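Local structure of triphenylmethane reductase (Citrobacter sp., 2JL1) at residues Asp53-Glu58 against Ile84-Asn89. The protein binds NADP(H) in a Rossmann-type domain and probably uses it to reduce triphenylmethane dyes. Sequence-based numbering, arbitrary orientation.
Sequences DYNQPE and IVQHAN. With NAP (NADP nicotinamide-adenine-dinucleotide phosphate), chain B.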
loop_
_atom_site.group_PDB
_atom_site.type_symbol
_atom_site.label_atom_id
_atom_site.label_comp_id
_atom_site.label_asym_id
_atom_site.label_seq_id
_atom_site.Cartn_x
_atom_site.Cartn_y
_atom_site.Cartn_z
ATOM N N ASP A 53 -17.431 4.388 11.553
ATOM C CA ASP A 53 -16.253 4.102 12.357
ATOM C C ASP A 53 -15.316 3.174 11.568
ATOM O O ASP A 53 -15.738 2.085 11.167
ATOM C CB ASP A 53 -16.701 3.448 13.672
ATOM C CG ASP A 53 -15.548 3.239 14.657
ATOM O OD1 ASP A 53 -14.378 3.066 14.226
ATOM O OD2 ASP A 53 -15.828 3.244 15.871
ATOM N N TYR A 54 -14.056 3.594 11.360
ATOM C CA TYR A 54 -13.087 2.830 10.528
ATOM C C TYR A 54 -12.789 1.437 11.077
ATOM O O TYR A 54 -12.257 0.594 10.379
ATOM C CB TYR A 54 -11.751 3.560 10.342
ATOM C CG TYR A 54 -11.827 4.995 9.918
ATOM C CD1 TYR A 54 -12.930 5.494 9.206
ATOM C CD2 TYR A 54 -10.786 5.868 10.232
ATOM C CE1 TYR A 54 -12.996 6.827 8.837
ATOM C CE2 TYR A 54 -10.821 7.197 9.853
ATOM C CZ TYR A 54 -11.929 7.678 9.169
ATOM O OH TYR A 54 -11.948 8.997 8.802
ATOM N N ASN A 55 -13.130 1.227 12.343
ATOM C CA ASN A 55 -13.022 -0.081 12.981
ATOM C C ASN A 55 -14.234 -0.979 12.701
ATOM O O ASN A 55 -14.226 -2.166 13.054
ATOM C CB ASN A 55 -12.856 0.100 14.492
ATOM C CG ASN A 55 -11.554 0.779 14.860
ATOM O OD1 ASN A 55 -11.516 1.644 15.739
ATOM N ND2 ASN A 55 -10.476 0.386 14.193
ATOM N N GLN A 56 -15.265 -0.419 12.070
ATOM C CA GLN A 56 -16.546 -1.110 11.892
ATOM C C GLN A 56 -17.013 -1.112 10.430
ATOM O O GLN A 56 -17.762 -0.229 10.014
ATOM C CB GLN A 56 -17.621 -0.489 12.807
ATOM C CG GLN A 56 -17.299 -0.555 14.326
ATOM C CD GLN A 56 -18.268 0.248 15.206
ATOM O OE1 GLN A 56 -17.888 0.736 16.278
ATOM N NE2 GLN A 56 -19.516 0.390 14.763
ATOM N N PRO A 57 -16.569 -2.110 9.643
ATOM C CA PRO A 57 -16.920 -2.238 8.218
ATOM C C PRO A 57 -18.410 -2.050 7.883
ATOM O O PRO A 57 -18.744 -1.413 6.873
ATOM C CB PRO A 57 -16.463 -3.663 7.887
ATOM C CG PRO A 57 -15.270 -3.853 8.775
ATOM C CD PRO A 57 -15.653 -3.188 10.072
ATOM N N GLU A 58 -19.289 -2.587 8.722
ATOM C CA GLU A 58 -20.734 -2.478 8.499
ATOM C C GLU A 58 -21.213 -1.036 8.606
ATOM O O GLU A 58 -21.991 -0.571 7.759
ATOM C CB GLU A 58 -21.507 -3.383 9.464
ATOM C CG GLU A 58 -21.542 -4.839 9.026
ATOM C CD GLU A 58 -22.804 -5.558 9.479
ATOM O OE1 GLU A 58 -23.589 -5.980 8.597
ATOM O OE2 GLU A 58 -23.019 -5.689 10.708
ATOM N N ILE A 84 -3.368 1.030 8.702
ATOM C CA ILE A 84 -3.471 0.343 7.398
ATOM C C ILE A 84 -4.748 -0.495 7.295
ATOM O O ILE A 84 -5.488 -0.397 6.291
ATOM C CB ILE A 84 -2.193 -0.472 7.125
ATOM C CG1 ILE A 84 -1.048 0.537 6.866
ATOM C CG2 ILE A 84 -2.405 -1.548 6.016
ATOM C CD1 ILE A 84 -0.025 0.110 5.915
ATOM N N VAL A 85 -5.006 -1.307 8.328
ATOM C CA VAL A 85 -6.258 -2.086 8.434
ATOM C C VAL A 85 -7.474 -1.174 8.371
ATOM O O VAL A 85 -8.412 -1.451 7.637
ATOM C CB VAL A 85 -6.341 -2.971 9.735
ATOM C CG1 VAL A 85 -7.625 -3.805 9.743
ATOM C CG2 VAL A 85 -5.154 -3.906 9.824
ATOM N N GLN A 86 -7.466 -0.088 9.147
ATOM C CA GLN A 86 -8.615 0.833 9.165
ATOM C C GLN A 86 -8.839 1.435 7.788
ATOM O O GLN A 86 -9.964 1.443 7.263
ATOM C CB GLN A 86 -8.401 1.943 10.194
ATOM C CG GLN A 86 -8.495 1.454 11.646
ATOM C CD GLN A 86 -8.204 2.554 12.638
ATOM O OE1 GLN A 86 -7.635 3.590 12.287
ATOM N NE2 GLN A 86 -8.594 2.343 13.890
ATOM N N HIS A 87 -7.753 1.922 7.195
ATOM C CA HIS A 87 -7.807 2.499 5.857
ATOM C C HIS A 87 -8.253 1.466 4.833
ATOM O O HIS A 87 -9.018 1.782 3.946
ATOM C CB HIS A 87 -6.448 3.099 5.473
ATOM C CG HIS A 87 -6.141 4.409 6.148
ATOM N ND1 HIS A 87 -5.192 5.282 5.669
ATOM C CD2 HIS A 87 -6.665 4.995 7.256
ATOM C CE1 HIS A 87 -5.145 6.352 6.447
ATOM N NE2 HIS A 87 -6.036 6.206 7.410
ATOM N N ALA A 88 -7.783 0.227 4.944
ATOM C CA ALA A 88 -8.214 -0.811 4.003
ATOM C C ALA A 88 -9.723 -1.072 4.100
ATOM O O ALA A 88 -10.376 -1.262 3.078
ATOM C CB ALA A 88 -7.433 -2.104 4.182
ATOM N N ASN A 89 -10.259 -1.074 5.326
ATOM C CA ASN A 89 -11.707 -1.181 5.551
ATOM C C ASN A 89 -12.467 -0.035 4.897
ATOM O O ASN A 89 -13.534 -0.255 4.316
ATOM C CB ASN A 89 -12.063 -1.166 7.045
ATOM C CG ASN A 89 -11.629 -2.407 7.787
ATOM O OD1 ASN A 89 -11.436 -3.488 7.214
ATOM N ND2 ASN A 89 -11.496 -2.256 9.117
HETATM P PA NAP B . -7.810 15.379 14.230
HETATM O O1A NAP B . -7.021 14.699 15.294
HETATM O O2A NAP B . -8.395 16.680 14.615
HETATM O O5B NAP B . -8.962 14.430 13.668
HETATM C C5B NAP B . -8.823 13.040 13.475
HETATM C C4B NAP B . -10.221 12.567 13.106
HETATM O O4B NAP B . -10.241 11.163 12.886
HETATM C C3B NAP B . -11.167 12.877 14.266
HETATM O O3B NAP B . -12.342 13.465 13.770
HETATM C C2B NAP B . -11.495 11.525 14.836
HETATM O O2B NAP B . -12.823 11.471 15.253
HETATM C C1B NAP B . -11.331 10.639 13.619
HETATM N N9A NAP B . -11.174 9.241 14.043
HETATM C C8A NAP B . -10.286 8.724 14.945
HETATM N N7A NAP B . -10.509 7.391 15.028
HETATM C C5A NAP B . -11.539 7.069 14.210
HETATM C C6A NAP B . -12.178 5.864 13.922
HETATM N N6A NAP B . -11.800 4.729 14.504
HETATM N N1A NAP B . -13.216 5.858 13.019
HETATM C C2A NAP B . -13.628 7.029 12.420
HETATM N N3A NAP B . -12.991 8.216 12.700
HETATM C C4A NAP B . -11.965 8.229 13.589
HETATM O O3 NAP B . -6.818 15.563 12.957
HETATM P PN NAP B . -6.658 16.788 11.923
HETATM O O1N NAP B . -8.011 17.134 11.459
HETATM O O2N NAP B . -5.795 17.833 12.541
HETATM O O5D NAP B . -5.888 16.063 10.665
HETATM C C5D NAP B . -6.565 15.081 9.891
HETATM C C4D NAP B . -5.721 13.842 9.570
HETATM O O4D NAP B . -4.495 14.249 8.985
HETATM C C3D NAP B . -5.345 13.037 10.816
HETATM O O3D NAP B . -6.238 12.000 11.136
HETATM C C2D NAP B . -3.960 12.497 10.513
HETATM O O2D NAP B . -3.956 11.237 9.875
HETATM C C1D NAP B . -3.414 13.501 9.522
HETATM N N1N NAP B . -2.418 14.335 10.215
HETATM C C2N NAP B . -1.628 15.122 9.438
HETATM C C3N NAP B . -0.651 15.886 10.008
HETATM C C7N NAP B . 0.219 16.725 9.175
HETATM O O7N NAP B . 1.119 17.585 9.868
HETATM N N7N NAP B . 0.127 16.584 7.847
HETATM C C4N NAP B . -0.527 15.937 11.412
HETATM C C5N NAP B . -1.393 15.210 12.191
HETATM C C6N NAP B . -2.313 14.356 11.574
HETATM P P2B NAP B . -13.247 11.741 16.788
HETATM O O1X NAP B . -13.691 13.188 16.882
HETATM O O2X NAP B . -12.099 11.505 17.755
HETATM O O3X NAP B . -14.386 10.780 17.060
#
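Gln86, on helix 80-96, lays its CB against CB of Tyr54 at 3.7 Å. The rest of its chain runs out extended (chi2 177°). Its side chain crosses that of Asn55 obliquely, with the two amide planes 54° apart. Gln86 CG also lies 4.1 Å from Tyr54 O. One residue on, His87 turns its ring into the interior, where it is hydrogen-bonded to Thr124 OG1 and Gly75 N. Asn89 makes a hydrogen bond across to the turn. Its ND2 donates to Tyr54 O at 3.2 Å, with an N-H...O angle of 174°. The oxygen lies in the Asn89 amide plane and is met nearly along the C=O axis. CG of Pro57, the first residue of helix 57-63, packs 4.0 Å from Asn89 CG. Asn89 also packs on Val85 of the second subunit.

The loop held here is the adenine-binding turn after strand 48-51 of the Rossmann fold. A type I turn starts at Asp53, whose OD1 accepts from Asn55 N in an Asx turn and from NAP N6A. Tyr54 N donates to NAP N1A at 2.9 Å. The adenine lies over one face of the Tyr54 ring, nearly parallel to it, with NAP C2A 3.4 Å above the ring centre. Tyr54 OH is hydrogen-bonded to Thr6 OG1. Asn89 is thus a second-shell residue: it holds the carbonyl of the residue whose N meets the adenine, and probably steadies the turn against helix 80-96.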